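Local coordinates for isoform A of Peptidoglycan-recognition protein LB (PDB 7NSZ) that cleaves the amide bond between N-acetylmuramic acid and L-alanine in bacterial peptidoglycan, a zinc-dependent reaction that probably turns biologically active peptidoglycan into inactive fragments, at residues Ala38-His44 with Tyr149-His154; Asn76-Phe82 with Gly93-Asn97. The protein carries 1 engineered substitution. Numbering follows the deposited sequence.

Interaction 1 (Ala38-His44 with Tyr149-His154); sequences APYVIIH and YKLLGH. With ZN (zinc ion), chain B.
Val41 packs side by side with Leu151, its CG1 3.7 Å from Leu151 CD1, where two parallel strands run together at one edge of the mixed central sheet of the PGRP (amidase type 2) fold. Strand 149-153 is outermost; strand 38-45 separates it from strand 110-115. The segment axes approach to 4.6 Å at 23°, and the register is Tyr40-Lys150, Val41-Leu151, Ile42-Leu152, Ile43-Gly153. Odd-numbered residues of segment 38-44 make the backbone bonds: Lys150 N to Pro39 O (3.0 Å), Val41 N to Lys150 O (3.0 Å), Leu152 N to Val41 O (2.9 Å), Ile43 N to Leu152 O (2.9 Å) and His154 N to Ile43 O (3.1 Å).

Val41 (t) shares its face with Ile43, Leu151 and Tyr149; Leu151 CD1 also meets Ile43 CG1 at 3.8 Å, and Val41 CG2 sits 3.8 Å from Tyr149 CD1. Helix 126-142 packs on Val41 and Tyr149 from this side. On the other face, Leu152 CD1 is 3.8 Å from both Tyr40 CD2 and Ile42 CD1, while Tyr40 CD2 reaches Lys150 CB at 3.7 Å.

The C-terminal ends of the pair build the catalytic zinc site. His44 (m) and His154 (t) bring their rings obliquely together, centroids 4.6 Å apart and planes at 68°, and Cys162 supplies a third protein ligand. His44 NE2 is hydrogen-bonded to His102 ND1. His44 ND1 and His154 ND1, 3.1 Å apart, each bind ZN at 2.1 Å.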
ATOM      1  N   ALA A  38      11.732  -7.029  -3.078  1.00 11.72           N
ATOM      2  CA  ALA A  38      11.156  -6.937  -1.721  1.00 10.43           C
ATOM      3  C   ALA A  38      10.624  -8.297  -1.297  1.00 11.30           C
ATOM      4  O   ALA A  38       9.861  -8.907  -2.014  1.00 12.26           O
ATOM      5  CB  ALA A  38      10.026  -5.960  -1.713  1.00 11.22           C
ATOM      6  N   PRO A  39      10.994  -8.783  -0.102  1.00 11.81           N
ATOM      7  CA  PRO A  39      10.494 -10.068   0.346  1.00 12.58           C
ATOM      8  C   PRO A  39       9.108 -10.008   0.976  1.00 11.16           C
ATOM      9  O   PRO A  39       8.562 -11.064   1.180  1.00 12.26           O
ATOM     10  CB  PRO A  39      11.566 -10.504   1.362  1.00 12.71           C
ATOM     11  CG  PRO A  39      12.110  -9.235   1.886  1.00 14.32           C
ATOM     12  CD  PRO A  39      12.148  -8.310   0.688  1.00 12.95           C
ATOM     13  N   TYR A  40       8.571  -8.800   1.260  1.00 10.31           N
ATOM     14  CA  TYR A  40       7.230  -8.640   1.853  1.00  9.57           C
ATOM     15  C   TYR A  40       6.384  -7.643   1.086  1.00  9.44           C
ATOM     16  O   TYR A  40       6.877  -6.647   0.511  1.00  9.27           O
ATOM     17  CB  TYR A  40       7.325  -8.140   3.287  1.00 10.57           C
ATOM     18  CG  TYR A  40       8.036  -9.104   4.201  1.00 12.78           C
ATOM     19  CD1 TYR A  40       9.399  -9.006   4.402  1.00 13.42           C
ATOM     20  CD2 TYR A  40       7.353 -10.178   4.765  1.00 13.32           C
ATOM     21  CE1 TYR A  40      10.069  -9.906   5.222  1.00 15.31           C
ATOM     22  CE2 TYR A  40       8.009 -11.084   5.584  1.00 15.02           C
ATOM     23  CZ  TYR A  40       9.352 -10.945   5.799  1.00 15.54           C
ATOM     24  OH  TYR A  40       9.924 -11.880   6.634  1.00 20.05           O
ATOM     25  N   VAL A  41       5.094  -7.919   1.132  1.00  8.57           N
ATOM     26  CA  VAL A  41       4.026  -6.987   0.709  1.00  8.90           C
ATOM     27  C   VAL A  41       3.154  -6.778   1.930  1.00  9.58           C
ATOM     28  O   VAL A  41       2.655  -7.775   2.493  1.00 10.36           O
ATOM     29  CB  VAL A  41       3.224  -7.504  -0.485  1.00  9.51           C
ATOM     30  CG1 VAL A  41       2.074  -6.586  -0.813  1.00 10.09           C
ATOM     31  CG2 VAL A  41       4.092  -7.757  -1.688  1.00 10.79           C
ATOM     32  N   ILE A  42       2.983  -5.526   2.335  1.00  9.34           N
ATOM     33  CA  ILE A  42       2.143  -5.191   3.517  1.00  9.84           C
ATOM     34  C   ILE A  42       0.939  -4.428   3.029  1.00  9.29           C
ATOM     35  O   ILE A  42       1.056  -3.379   2.364  1.00  8.39           O
ATOM     36  CB  ILE A  42       2.872  -4.356   4.566  1.00 10.49           C
ATOM     37  CG1 ILE A  42       4.286  -4.827   4.828  1.00 12.46           C
ATOM     38  CG2 ILE A  42       2.057  -4.209   5.826  1.00  9.71           C
ATOM     39  CD1 ILE A  42       4.392  -6.181   5.352  1.00 14.81           C
ATOM     40  N   ILE A  43      -0.238  -4.897   3.389  1.00  8.13           N
ATOM     41  CA  ILE A  43      -1.518  -4.266   3.020  1.00  8.64           C
ATOM     42  C   ILE A  43      -2.044  -3.386   4.130  1.00  8.49           C
ATOM     43  O   ILE A  43      -2.020  -3.785   5.314  1.00  9.20           O
ATOM     44  CB  ILE A  43      -2.578  -5.330   2.638  1.00  9.18           C
ATOM     45  CG1 ILE A  43      -2.079  -6.260   1.540  1.00  9.41           C
ATOM     46  CG2 ILE A  43      -3.885  -4.690   2.290  1.00 10.29           C
ATOM     47  CD1 ILE A  43      -1.691  -5.583   0.252  1.00  9.98           C
ATOM     48  N   HIS A  44      -2.516  -2.221   3.757  1.00  8.09           N
ATOM     49  CA  HIS A  44      -3.108  -1.180   4.619  1.00  8.16           C
ATOM     50  C   HIS A  44      -4.453  -0.755   4.097  1.00  8.18           C
ATOM     51  O   HIS A  44      -4.733  -0.884   2.874  1.00  8.27           O
ATOM     52  CB  HIS A  44      -2.166   0.062   4.692  1.00  7.70           C
ATOM     53  CG  HIS A  44      -0.776  -0.257   5.079  1.00  7.39           C
ATOM     54  ND1 HIS A  44      -0.397  -0.125   6.414  1.00  7.05           N
ATOM     55  CD2 HIS A  44       0.339  -0.586   4.421  1.00  8.81           C
ATOM     56  CE1 HIS A  44       0.861  -0.377   6.538  1.00  7.91           C
ATOM     57  NE2 HIS A  44       1.385  -0.688   5.333  1.00  8.19           N
ATOM     58  N   TYR A 149       7.452 -13.899  -2.222  1.00 15.00           N
ATOM     59  CA  TYR A 149       7.098 -12.863  -1.223  1.00 13.78           C
ATOM     60  C   TYR A 149       6.136 -13.441  -0.184  1.00 13.39           C
ATOM     61  O   TYR A 149       5.298 -14.322  -0.457  1.00 13.91           O
ATOM     62  CB  TYR A 149       6.562 -11.611  -1.931  1.00 13.11           C
ATOM     63  CG  TYR A 149       5.225 -11.802  -2.572  1.00 13.26           C
ATOM     64  CD1 TYR A 149       4.046 -11.533  -1.904  1.00 12.70           C
ATOM     65  CD2 TYR A 149       5.117 -12.280  -3.875  1.00 13.30           C
ATOM     66  CE1 TYR A 149       2.817 -11.780  -2.460  1.00 12.58           C
ATOM     67  CE2 TYR A 149       3.880 -12.498  -4.458  1.00 14.96           C
ATOM     68  CZ  TYR A 149       2.719 -12.223  -3.767  1.00 12.86           C
ATOM     69  OH  TYR A 149       1.463 -12.416  -4.284  1.00 16.08           O
ATOM     70  N   LYS A 150       6.187 -12.821   0.986  1.00 12.94           N
ATOM     71  CA  LYS A 150       5.174 -13.053   2.031  1.00 12.83           C
ATOM     72  C   LYS A 150       4.213 -11.874   2.079  1.00 10.12           C
ATOM     73  O   LYS A 150       4.696 -10.693   2.108  1.00 11.81           O
ATOM     74  CB  LYS A 150       5.788 -13.280   3.401  1.00 14.56           C
ATOM     75  CG  LYS A 150       6.515 -14.614   3.477  1.00 17.80           C
ATOM     76  CD  LYS A 150       7.353 -14.785   4.722  1.00 23.84           C
ATOM     77  CE  LYS A 150       8.128 -16.078   4.679  1.00 28.14           C
ATOM     78  NZ  LYS A 150       9.451 -15.900   4.024  1.00 34.44           N
ATOM     79  N   LEU A 151       2.929 -12.138   2.090  1.00 10.10           N
ATOM     80  CA  LEU A 151       1.854 -11.136   2.167  1.00 10.10           C
ATOM     81  C   LEU A 151       1.366 -11.014   3.611  1.00  9.74           C
ATOM     82  O   LEU A 151       0.963 -12.065   4.213  1.00 11.01           O
ATOM     83  CB  LEU A 151       0.721 -11.527   1.195  1.00 10.83           C
ATOM     84  CG  LEU A 151      -0.482 -10.599   1.202  1.00 11.59           C
ATOM     85  CD1 LEU A 151      -0.147  -9.318   0.438  1.00 12.14           C
ATOM     86  CD2 LEU A 151      -1.666 -11.312   0.582  1.00 13.45           C
ATOM     87  N   LEU A 152       1.315  -9.776   4.129  1.00  9.04           N
ATOM     88  CA  LEU A 152       0.874  -9.509   5.523  1.00  9.03           C
ATOM     89  C   LEU A 152      -0.053  -8.310   5.563  1.00  9.11           C
ATOM     90  O   LEU A 152      -0.021  -7.483   4.657  1.00 10.53           O
ATOM     91  CB  LEU A 152       2.089  -9.178   6.397  1.00 10.51           C
ATOM     92  CG  LEU A 152       3.189 -10.201   6.486  1.00 11.43           C
ATOM     93  CD1 LEU A 152       4.423  -9.574   7.159  1.00 12.03           C
ATOM     94  CD2 LEU A 152       2.736 -11.448   7.249  1.00 13.00           C
ATOM     95  N   GLY A 153      -0.922  -8.227   6.536  1.00  9.50           N
ATOM     96  CA  GLY A 153      -1.575  -6.981   6.894  1.00  9.27           C
ATOM     97  C   GLY A 153      -0.762  -6.268   7.954  1.00  9.38           C
ATOM     98  O   GLY A 153      -0.024  -6.880   8.731  1.00 10.00           O
ATOM     99  N   HIS A 154      -0.903  -4.964   7.995  1.00  9.12           N
ATOM    100  CA  HIS A 154      -0.224  -4.134   9.011  1.00  9.63           C
ATOM    101  C   HIS A 154      -0.424  -4.652  10.434  1.00 10.03           C
ATOM    102  O   HIS A 154       0.551  -4.684  11.172  1.00 10.98           O
ATOM    103  CB  HIS A 154      -0.716  -2.719   8.832  1.00 10.11           C
ATOM    104  CG  HIS A 154       0.016  -1.646   9.567  1.00  9.54           C
ATOM    105  ND1 HIS A 154      -0.367  -0.342   9.498  1.00  9.22           N
ATOM    106  CD2 HIS A 154       0.992  -1.674  10.493  1.00 10.22           C
ATOM    107  CE1 HIS A 154       0.385   0.382  10.302  1.00 10.81           C
ATOM    108  NE2 HIS A 154       1.251  -0.382  10.885  1.00 10.72           N
TER
HETATM  109 ZN    ZN B 301      -1.620   0.360   8.012  1.00  9.38          ZN

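Interaction 2 (Asn76-Phe82 with Gly93-Asn97); sequences NDIGFSF and GRGFN. Engineered in segment 76-82: Phe80 (natural residue Tyr).
Gly93 starts a turn that follows the antiparallel hairpin of strands 82-84 and 90-92 in the PGRP sheet and folds back on the loop entering it. Both segments are largely irregular, with Gly93 beside Phe82 (CA atoms 4.6 Å apart) and Arg94 beside Ser81 (4.5 Å). Gly93 N donates to Ser81 O at 2.8 Å; a CB here would point at segment 76-82 and clash with Phe80 O and Ser81 O.

Arg94 N bonds Phe80 O at 2.9 Å. The engineered Phe80, Tyr in the natural protein, points its CB away from 93-97 and packs its ring beside the zinc ligand His44. The extended Arg94 side chain (m, t, t) runs back along 76-82, bonding successive carbonyls: NE to Ile78 O (2.8 Å), NH2 to Asp77 O (3.1 Å). The Asp77 carboxylate instead pairs with Arg20.

Gly95, whose phi/psi of 88/180° alone demands glycine, sends N to Ser81 O at 2.9 Å, its second donor. A water donates to Gly95 O and bonds Ser81 OG, each at 2.7 Å; Ser81 OG also bonds Gly112 N. Phe96 (m) then presents its ring face to the edge of Phe82, with Phe82 CZ 3.6 Å from Phe96 CE1.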
ATOM      1  N   ASN A  76       9.033  12.344   5.279  1.00 12.07           N
ATOM      2  CA  ASN A  76       9.673  12.782   4.027  1.00 13.95           C
ATOM      3  C   ASN A  76       8.686  12.784   2.863  1.00 13.07           C
ATOM      4  O   ASN A  76       8.943  13.421   1.841  1.00 14.72           O
ATOM      5  CB  ASN A  76      10.840  11.885   3.636  1.00 17.70           C
ATOM      6  CG  ASN A  76      12.023  12.035   4.565  1.00 20.70           C
ATOM      7  OD1 ASN A  76      12.876  11.136   4.635  1.00 27.60           O
ATOM      8  ND2 ASN A  76      12.095  13.150   5.277  1.00 21.00           N
ATOM      9  N   ASP A  77       7.645  11.966   2.943  1.00 12.61           N
ATOM     10  CA  ASP A  77       6.707  11.671   1.838  1.00 11.24           C
ATOM     11  C   ASP A  77       5.496  10.953   2.408  1.00 10.97           C
ATOM     12  O   ASP A  77       5.517  10.519   3.563  1.00 10.96           O
ATOM     13  CB  ASP A  77       7.357  10.841   0.742  1.00 11.08           C
ATOM     14  CG  ASP A  77       6.695  10.880  -0.616  1.00 11.02           C
ATOM     15  OD1 ASP A  77       5.779  11.755  -0.793  1.00 11.17           O
ATOM     16  OD2 ASP A  77       7.137  10.101  -1.478  1.00 12.15           O
ATOM     17  N   ILE A  78       4.461  10.838   1.595  1.00 11.02           N
ATOM     18  CA  ILE A  78       3.423   9.816   1.852  1.00  9.41           C
ATOM     19  C   ILE A  78       4.104   8.513   2.272  1.00  9.44           C
ATOM     20  O   ILE A  78       5.114   8.129   1.703  1.00  9.17           O
ATOM     21  CB  ILE A  78       2.529   9.597   0.622  1.00  9.61           C
ATOM     22  CG1 ILE A  78       1.269   8.836   1.035  1.00  9.53           C
ATOM     23  CG2 ILE A  78       3.257   9.000  -0.554  1.00 11.16           C
ATOM     24  CD1 ILE A  78       0.220   8.757  -0.049  1.00  9.29           C
ATOM     25  N   GLY A  79       3.608   7.873   3.321  1.00  9.30           N
ATOM     26  CA  GLY A  79       4.351   6.711   3.878  1.00  9.00           C
ATOM     27  C   GLY A  79       4.277   5.427   3.038  1.00  8.30           C
ATOM     28  O   GLY A  79       5.100   4.559   3.247  1.00  9.06           O
ATOM     29  N   PHE A  80       3.311   5.321   2.152  1.00  8.75           N
ATOM     30  CA  PHE A  80       3.022   4.092   1.392  1.00  7.88           C
ATOM     31  C   PHE A  80       3.813   4.039   0.091  1.00  7.74           C
ATOM     32  O   PHE A  80       4.105   5.084  -0.555  1.00  8.97           O
ATOM     33  CB  PHE A  80       1.519   4.034   1.109  1.00  8.02           C
ATOM     34  CG  PHE A  80       0.685   4.110   2.355  1.00  7.71           C
ATOM     35  CD1 PHE A  80       0.707   3.067   3.289  1.00  8.47           C
ATOM     36  CD2 PHE A  80      -0.150   5.179   2.603  1.00  7.89           C
ATOM     37  CE1 PHE A  80      -0.061   3.115   4.447  1.00  8.37           C
ATOM     38  CE2 PHE A  80      -0.924   5.217   3.740  1.00  8.74           C
ATOM     39  CZ  PHE A  80      -0.848   4.197   4.690  1.00  8.62           C
ATOM     40  N   SER A  81       4.042   2.845  -0.371  1.00  7.64           N
ATOM     41  CA  SER A  81       4.690   2.604  -1.685  1.00  7.27           C
ATOM     42  C   SER A  81       3.736   2.953  -2.818  1.00  7.54           C
ATOM     43  O   SER A  81       4.135   3.562  -3.836  1.00  7.97           O
ATOM     44  CB  SER A  81       5.128   1.192  -1.803  1.00  7.43           C
ATOM     45  OG  SER A  81       5.895   0.749  -0.671  1.00  8.80           O
ATOM     46  N   PHE A  82       2.479   2.510  -2.663  1.00  7.37           N
ATOM     47  CA  PHE A  82       1.422   2.659  -3.691  1.00  8.27           C
ATOM     48  C   PHE A  82       0.062   2.816  -3.023  1.00  7.65           C
ATOM     49  O   PHE A  82      -0.131   2.263  -1.900  1.00  8.15           O
ATOM     50  CB  PHE A  82       1.323   1.461  -4.652  1.00  7.70           C
ATOM     51  CG  PHE A  82       2.556   1.293  -5.497  1.00  8.20           C
ATOM     52  CD1 PHE A  82       3.576   0.486  -5.090  1.00  8.74           C
ATOM     53  CD2 PHE A  82       2.691   1.936  -6.704  1.00  9.24           C
ATOM     54  CE1 PHE A  82       4.749   0.387  -5.811  1.00  9.39           C
ATOM     55  CE2 PHE A  82       3.882   1.852  -7.432  1.00  9.87           C
ATOM     56  CZ  PHE A  82       4.888   1.046  -6.984  1.00  9.96           C
ATOM     57  N   GLY A  93       3.125   5.985  -4.920  1.00  8.50           N
ATOM     58  CA  GLY A  93       3.563   6.678  -3.704  1.00  8.68           C
ATOM     59  C   GLY A  93       5.076   6.793  -3.705  1.00  9.10           C
ATOM     60  O   GLY A  93       5.645   7.339  -4.667  1.00 10.51           O
ATOM     61  N   ARG A  94       5.738   6.226  -2.719  1.00  8.43           N
ATOM     62  CA  ARG A  94       7.219   6.186  -2.762  1.00  9.32           C
ATOM     63  C   ARG A  94       7.710   5.292  -3.876  1.00 10.98           C
ATOM     64  O   ARG A  94       8.863   5.481  -4.316  1.00 12.80           O
ATOM     65  CB  ARG A  94       7.770   5.723  -1.426  1.00  9.85           C
ATOM     66  CG  ARG A  94       7.393   6.642  -0.291  1.00  9.82           C
ATOM     67  CD  ARG A  94       8.249   6.517   0.943  1.00 10.81           C
ATOM     68  NE  ARG A  94       7.707   7.267   2.046  1.00 11.12           N
ATOM     69  CZ  ARG A  94       8.360   7.617   3.135  1.00 10.38           C
ATOM     70  NH1 ARG A  94       9.542   7.061   3.384  1.00 10.59           N
ATOM     71  NH2 ARG A  94       7.789   8.443   3.969  1.00 10.90           N
ATOM     72  N   GLY A  95       6.943   4.282  -4.274  1.00  9.93           N
ATOM     73  CA  GLY A  95       7.365   3.395  -5.368  1.00 10.60           C
ATOM     74  C   GLY A  95       8.201   2.242  -4.886  1.00 10.27           C
ATOM     75  O   GLY A  95       8.408   2.033  -3.690  1.00 10.60           O
ATOM     76  N   PHE A  96       8.606   1.423  -5.841  1.00 10.54           N
ATOM     77  CA  PHE A  96       9.397   0.215  -5.549  1.00 11.96           C
ATOM     78  C   PHE A  96      10.822   0.559  -5.109  1.00 12.18           C
ATOM     79  O   PHE A  96      11.407   1.517  -5.607  1.00 12.83           O
ATOM     80  CB  PHE A  96       9.458  -0.690  -6.769  1.00 13.35           C
ATOM     81  CG  PHE A  96       8.134  -1.284  -7.175  1.00 12.20           C
ATOM     82  CD1 PHE A  96       7.574  -1.016  -8.398  1.00 12.75           C
ATOM     83  CD2 PHE A  96       7.565  -2.229  -6.367  1.00 12.59           C
ATOM     84  CE1 PHE A  96       6.387  -1.641  -8.759  1.00 13.84           C
ATOM     85  CE2 PHE A  96       6.378  -2.870  -6.719  1.00 12.67           C
ATOM     86  CZ  PHE A  96       5.791  -2.560  -7.921  1.00 13.24           C
ATOM     87  N   ASN A  97      11.338  -0.170  -4.144  1.00 11.02           N
ATOM     88  CA  ASN A  97      12.745  -0.117  -3.681  1.00 12.56           C
ATOM     89  C   ASN A  97      13.038   1.227  -3.037  1.00 12.92           C
ATOM     90  O   ASN A  97      14.218   1.600  -2.941  1.00 14.42           O
ATOM     91  CB  ASN A  97      13.725  -0.430  -4.816  1.00 14.73           C
ATOM     92  CG  ASN A  97      13.785  -1.910  -5.086  1.00 16.95           C
ATOM     93  OD1 ASN A  97      12.955  -2.428  -5.804  1.00 23.41           O
ATOM     94  ND2 ASN A  97      14.721  -2.589  -4.432  1.00 17.81           N
TER
HETATM   95  O   HOH W   1       8.135   2.239  -0.981  1.00 12.59           O

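How the interactions relate
From the N terminus, the chain first lays down strand 38-45, then passes through helix 55-72 and enters the loop 76-82. Eleven residues after Phe82, having traced the hairpin of strands 82-84 and 90-92, it returns at Gly93, and interaction 2 closes this short loop. Strand 110-115 and helix 126-142 follow before strand 149-153 closes the long loop of interaction 1, inside which interaction 2 is nested. Strand 110-115 separates hairpin and parallel pair in the sheet. The contact centres are about 14 Å apart, yet they touch beside the zinc: His44 CG lies 3.5 Å from CE1 of the engineered Phe80.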